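Local coordinates for yersinopine synthase (Yersinia pestis, PDB 6C4M), which catalyses the NADPH-dependent reductive condensation of pyruvate with an amino-acid-derived intermediate, the last step in making the metallophore yersinopine, at residues L265-Y275 and R433-R444. Residues are numbered along the deposited sequence; the frame is centred on the assembly and turned at random.
Sequences LADTTLQALFY and RFQQALKAFIDR
Phe274 is a knob in the hole formed by Phe434, Ala437, Leu438 and Phe441. Its CD1 meets CB of Phe441 at 3.4 Å, the two rings inclined at 34°, while CE2 lies 3.7 Å from Ala437 CB. The backbone O of Ala437 sits over the centre of one face of the ring, and Leu273 CD2 lies on the other. Nearer the start of helix 267-274, Leu270 CD2 abuts the edge of the Phe434 ring at CD1, which Leu265 CD2 also approaches, obliquely to the ring. This is nearly parallel helix packing: the axes of 267-274 and 433-444 approach to 10.6 Å and cross at -23°. Val407 of helix 401-419 also touches Leu265 and Phe434, and the side chain of His260, the probable proton donor/acceptor, lies about 7 Å from that of Leu265. Polar groups join both ends. Arg433, its chain bent at chi3, brings NH1 to Leu265 O at 2.9 Å, from above the carbonyl plane. Asp267 OD2 pairs with Arg433 NE by charge alone at 3.6 Å, and a water bridges them. Arg444 lays its guanidinium flat on Tyr275, an off-centre cation-pi stack with planes 15° apart; NH2 donates weakly to Phe274 O (3.4 Å), and a second water links that oxygen to NE.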
loop_
_atom_site.group_PDB
_atom_site.type_symbol
_atom_site.label_atom_id
_atom_site.label_comp_id
_atom_site.label_asym_id
_atom_site.label_seq_id
_atom_site.Cartn_x
_atom_site.Cartn_y
_atom_site.Cartn_z
ATOM N N LEU A 265 -17.850 -7.379 1.923
ATOM C CA LEU A 265 -18.899 -6.909 2.812
ATOM C C LEU A 265 -18.475 -5.667 3.597
ATOM O O LEU A 265 -19.183 -5.246 4.513
ATOM C CB LEU A 265 -19.308 -8.039 3.769
ATOM C CG LEU A 265 -19.754 -9.373 3.145
ATOM C CD1 LEU A 265 -20.269 -10.292 4.246
ATOM C CD2 LEU A 265 -20.842 -9.176 2.071
ATOM N N ALA A 266 -17.338 -5.083 3.264
ATOM C CA ALA A 266 -16.999 -3.769 3.795
ATOM C C ALA A 266 -18.061 -2.737 3.413
ATOM O O ALA A 266 -18.675 -2.803 2.342
ATOM C CB ALA A 266 -15.645 -3.338 3.262
ATOM N N ASP A 267 -18.283 -1.771 4.305
ATOM C CA ASP A 267 -19.268 -0.725 4.022
ATOM C C ASP A 267 -19.089 -0.154 2.612
ATOM O O ASP A 267 -20.051 -0.046 1.846
ATOM C CB ASP A 267 -19.161 0.395 5.057
ATOM C CG ASP A 267 -19.733 0.021 6.422
ATOM O OD1 ASP A 267 -20.955 -0.232 6.550
ATOM O OD2 ASP A 267 -18.941 -0.023 7.378
ATOM N N THR A 268 -17.856 0.204 2.240
ATOM C CA THR A 268 -17.690 0.876 0.954
ATOM C C THR A 268 -17.919 -0.082 -0.196
ATOM O O THR A 268 -18.316 0.342 -1.284
ATOM C CB THR A 268 -16.308 1.521 0.843
ATOM O OG1 THR A 268 -15.319 0.571 1.200
ATOM C CG2 THR A 268 -16.187 2.712 1.781
ATOM N N THR A 269 -17.712 -1.376 0.028
ATOM C CA THR A 269 -17.943 -2.327 -1.052
ATOM C C THR A 269 -19.420 -2.609 -1.202
ATOM O O THR A 269 -19.929 -2.669 -2.324
ATOM C CB THR A 269 -17.190 -3.625 -0.804
ATOM O OG1 THR A 269 -15.797 -3.362 -0.787
ATOM C CG2 THR A 269 -17.454 -4.610 -1.925
ATOM N N LEU A 270 -20.124 -2.751 -0.081
ATOM C CA LEU A 270 -21.578 -2.898 -0.133
ATOM C C LEU A 270 -22.237 -1.693 -0.805
ATOM O O LEU A 270 -23.221 -1.838 -1.539
ATOM C CB LEU A 270 -22.136 -3.090 1.279
ATOM C CG LEU A 270 -21.697 -4.350 2.021
ATOM C CD1 LEU A 270 -22.282 -4.339 3.433
ATOM C CD2 LEU A 270 -22.157 -5.556 1.311
ATOM N N GLN A 271 -21.710 -0.487 -0.570
ATOM C CA GLN A 271 -22.278 0.692 -1.218
ATOM C C GLN A 271 -22.095 0.639 -2.732
ATOM O O GLN A 271 -23.019 0.975 -3.485
ATOM C CB GLN A 271 -21.646 1.970 -0.647
ATOM C CG GLN A 271 -22.289 3.263 -1.158
ATOM C CD GLN A 271 -21.815 4.481 -0.394
ATOM O OE1 GLN A 271 -21.979 4.567 0.827
ATOM N NE2 GLN A 271 -21.170 5.397 -1.093
ATOM N N ALA A 272 -20.906 0.226 -3.200
ATOM C CA ALA A 272 -20.691 0.068 -4.638
ATOM C C ALA A 272 -21.607 -1.004 -5.207
ATOM O O ALA A 272 -22.114 -0.889 -6.326
ATOM C CB ALA A 272 -19.228 -0.297 -4.907
ATOM N N LEU A 273 -21.822 -2.049 -4.435
ATOM C CA LEU A 273 -22.630 -3.170 -4.893
ATOM C C LEU A 273 -24.080 -2.751 -5.080
ATOM O O LEU A 273 -24.717 -3.095 -6.084
ATOM C CB LEU A 273 -22.520 -4.297 -3.877
ATOM C CG LEU A 273 -23.607 -5.361 -3.893
ATOM C CD1 LEU A 273 -23.462 -6.165 -5.182
ATOM C CD2 LEU A 273 -23.453 -6.232 -2.673
ATOM N N PHE A 274 -24.615 -2.007 -4.120
ATOM C CA PHE A 274 -26.041 -1.714 -4.088
ATOM C C PHE A 274 -26.421 -0.375 -4.715
ATOM O O PHE A 274 -27.625 -0.106 -4.853
ATOM C CB PHE A 274 -26.551 -1.754 -2.649
ATOM C CG PHE A 274 -26.705 -3.139 -2.092
ATOM C CD1 PHE A 274 -27.594 -4.060 -2.672
ATOM C CD2 PHE A 274 -25.990 -3.523 -0.981
ATOM C CE1 PHE A 274 -27.743 -5.353 -2.145
ATOM C CE2 PHE A 274 -26.124 -4.793 -0.450
ATOM C CZ PHE A 274 -27.020 -5.722 -1.032
ATOM N N TYR A 275 -25.442 0.470 -5.075
ATOM C CA TYR A 275 -25.660 1.730 -5.794
ATOM C C TYR A 275 -24.931 1.617 -7.128
ATOM O O TYR A 275 -23.836 2.174 -7.305
ATOM C CB TYR A 275 -25.152 2.924 -4.988
ATOM C CG TYR A 275 -26.000 3.240 -3.790
ATOM C CD1 TYR A 275 -25.778 2.610 -2.577
ATOM C CD2 TYR A 275 -27.064 4.162 -3.880
ATOM C CE1 TYR A 275 -26.575 2.906 -1.459
ATOM C CE2 TYR A 275 -27.868 4.432 -2.784
ATOM C CZ TYR A 275 -27.610 3.820 -1.579
ATOM O OH TYR A 275 -28.385 4.083 -0.481
ATOM N N ARG A 433 -24.202 -6.321 8.747
ATOM C CA ARG A 433 -23.987 -5.176 7.873
ATOM C C ARG A 433 -24.543 -5.460 6.487
ATOM O O ARG A 433 -25.246 -4.629 5.904
ATOM C CB ARG A 433 -22.487 -4.860 7.820
ATOM C CG ARG A 433 -22.104 -3.622 7.045
ATOM C CD ARG A 433 -20.590 -3.563 6.769
ATOM N NE ARG A 433 -19.753 -3.450 7.973
ATOM C CZ ARG A 433 -18.545 -3.996 8.090
ATOM N NH1 ARG A 433 -18.042 -4.673 7.076
ATOM N NH2 ARG A 433 -17.824 -3.856 9.208
ATOM N N PHE A 434 -24.240 -6.652 5.944
ATOM C CA PHE A 434 -24.794 -7.055 4.654
ATOM C C PHE A 434 -26.324 -7.044 4.669
ATOM O O PHE A 434 -26.967 -6.498 3.753
ATOM C CB PHE A 434 -24.320 -8.471 4.270
ATOM C CG PHE A 434 -25.051 -9.002 3.091
ATOM C CD1 PHE A 434 -24.712 -8.558 1.825
ATOM C CD2 PHE A 434 -26.128 -9.881 3.237
ATOM C CE1 PHE A 434 -25.381 -9.008 0.719
ATOM C CE2 PHE A 434 -26.813 -10.337 2.130
ATOM C CZ PHE A 434 -26.445 -9.889 0.865
ATOM N N GLN A 435 -26.921 -7.699 5.666
ATOM C CA GLN A 435 -28.377 -7.834 5.697
ATOM C C GLN A 435 -29.064 -6.468 5.753
ATOM O O GLN A 435 -30.081 -6.252 5.089
ATOM C CB GLN A 435 -28.795 -8.698 6.892
ATOM C CG GLN A 435 -30.170 -9.378 6.807
ATOM C CD GLN A 435 -30.437 -10.116 5.495
ATOM O OE1 GLN A 435 -29.598 -10.862 4.985
ATOM N NE2 GLN A 435 -31.617 -9.883 4.935
ATOM N N GLN A 436 -28.521 -5.530 6.530
ATOM C CA GLN A 436 -29.125 -4.194 6.591
ATOM C C GLN A 436 -29.032 -3.474 5.250
ATOM O O GLN A 436 -30.002 -2.855 4.806
ATOM C CB GLN A 436 -28.468 -3.374 7.681
ATOM C CG GLN A 436 -29.036 -1.957 7.806
ATOM C CD GLN A 436 -28.544 -1.293 9.048
ATOM O OE1 GLN A 436 -27.390 -0.881 9.119
ATOM N NE2 GLN A 436 -29.391 -1.246 10.073
ATOM N N ALA A 437 -27.887 -3.565 4.578
ATOM C CA ALA A 437 -27.741 -2.974 3.247
ATOM C C ALA A 437 -28.657 -3.642 2.227
ATOM O O ALA A 437 -29.208 -2.979 1.336
ATOM C CB ALA A 437 -26.290 -3.095 2.786
ATOM N N LEU A 438 -28.773 -4.969 2.289
ATOM C CA LEU A 438 -29.680 -5.673 1.392
ATOM C C LEU A 438 -31.121 -5.242 1.641
ATOM O O LEU A 438 -31.881 -5.014 0.694
ATOM C CB LEU A 438 -29.536 -7.183 1.589
ATOM C CG LEU A 438 -30.494 -8.062 0.786
ATOM C CD1 LEU A 438 -30.337 -7.803 -0.713
ATOM C CD2 LEU A 438 -30.339 -9.569 1.112
ATOM N N LYS A 439 -31.523 -5.137 2.907
ATOM C CA LYS A 439 -32.892 -4.702 3.192
ATOM C C LYS A 439 -33.137 -3.305 2.635
ATOM O O LYS A 439 -34.202 -3.028 2.073
ATOM C CB LYS A 439 -33.171 -4.716 4.698
ATOM C CG LYS A 439 -33.318 -6.122 5.323
ATOM C CD LYS A 439 -33.687 -6.046 6.833
ATOM C CE LYS A 439 -33.687 -7.432 7.526
ATOM N NZ LYS A 439 -33.752 -7.321 9.029
ATOM N N ALA A 440 -32.152 -2.415 2.770
ATOM C CA ALA A 440 -32.322 -1.053 2.271
ATOM C C ALA A 440 -32.440 -1.054 0.757
ATOM O O ALA A 440 -33.274 -0.335 0.193
ATOM C CB ALA A 440 -31.159 -0.152 2.725
ATOM N N PHE A 441 -31.673 -1.908 0.084
ATOM C CA PHE A 441 -31.779 -2.011 -1.369
ATOM C C PHE A 441 -33.154 -2.534 -1.798
ATOM O O PHE A 441 -33.763 -2.013 -2.740
ATOM C CB PHE A 441 -30.691 -2.928 -1.913
ATOM C CG PHE A 441 -30.874 -3.273 -3.361
ATOM C CD1 PHE A 441 -30.574 -2.341 -4.349
ATOM C CD2 PHE A 441 -31.380 -4.506 -3.733
ATOM C CE1 PHE A 441 -30.741 -2.648 -5.691
ATOM C CE2 PHE A 441 -31.562 -4.824 -5.071
ATOM C CZ PHE A 441 -31.243 -3.901 -6.052
ATOM N N ILE A 442 -33.641 -3.594 -1.149
ATOM C CA ILE A 442 -34.936 -4.154 -1.531
ATOM C C ILE A 442 -36.027 -3.097 -1.394
ATOM O O ILE A 442 -36.986 -3.063 -2.181
ATOM C CB ILE A 442 -35.251 -5.407 -0.680
ATOM C CG1 ILE A 442 -34.302 -6.543 -1.066
ATOM C CG2 ILE A 442 -36.762 -5.819 -0.813
ATOM C CD1 ILE A 442 -34.321 -7.699 -0.105
ATOM N N ASP A 443 -35.910 -2.220 -0.396
ATOM C CA ASP A 443 -36.918 -1.177 -0.218
ATOM C C ASP A 443 -36.843 -0.139 -1.335
ATOM O O ASP A 443 -37.873 0.376 -1.790
ATOM C CB ASP A 443 -36.763 -0.507 1.147
ATOM C CG ASP A 443 -37.103 -1.434 2.304
ATOM O OD1 ASP A 443 -37.733 -2.473 2.063
ATOM O OD2 ASP A 443 -36.747 -1.114 3.461
ATOM N N ARG A 444 -35.633 0.202 -1.779
ATOM C CA ARG A 444 -35.489 1.159 -2.869
ATOM C C ARG A 444 -36.126 0.639 -4.149
ATOM O O ARG A 444 -36.809 1.384 -4.863
ATOM C CB ARG A 444 -34.014 1.453 -3.107
ATOM C CG ARG A 444 -33.373 2.257 -2.017
ATOM C CD ARG A 444 -32.109 2.932 -2.530
ATOM N NE ARG A 444 -30.977 2.011 -2.740
ATOM C CZ ARG A 444 -30.266 1.473 -1.753
ATOM N NH1 ARG A 444 -30.607 1.696 -0.487
ATOM N NH2 ARG A 444 -29.226 0.694 -2.020
HETATM O O HOH W 1 -20.205 -1.072 9.496
HETATM O O HOH W 2 -29.996 1.207 -5.701
#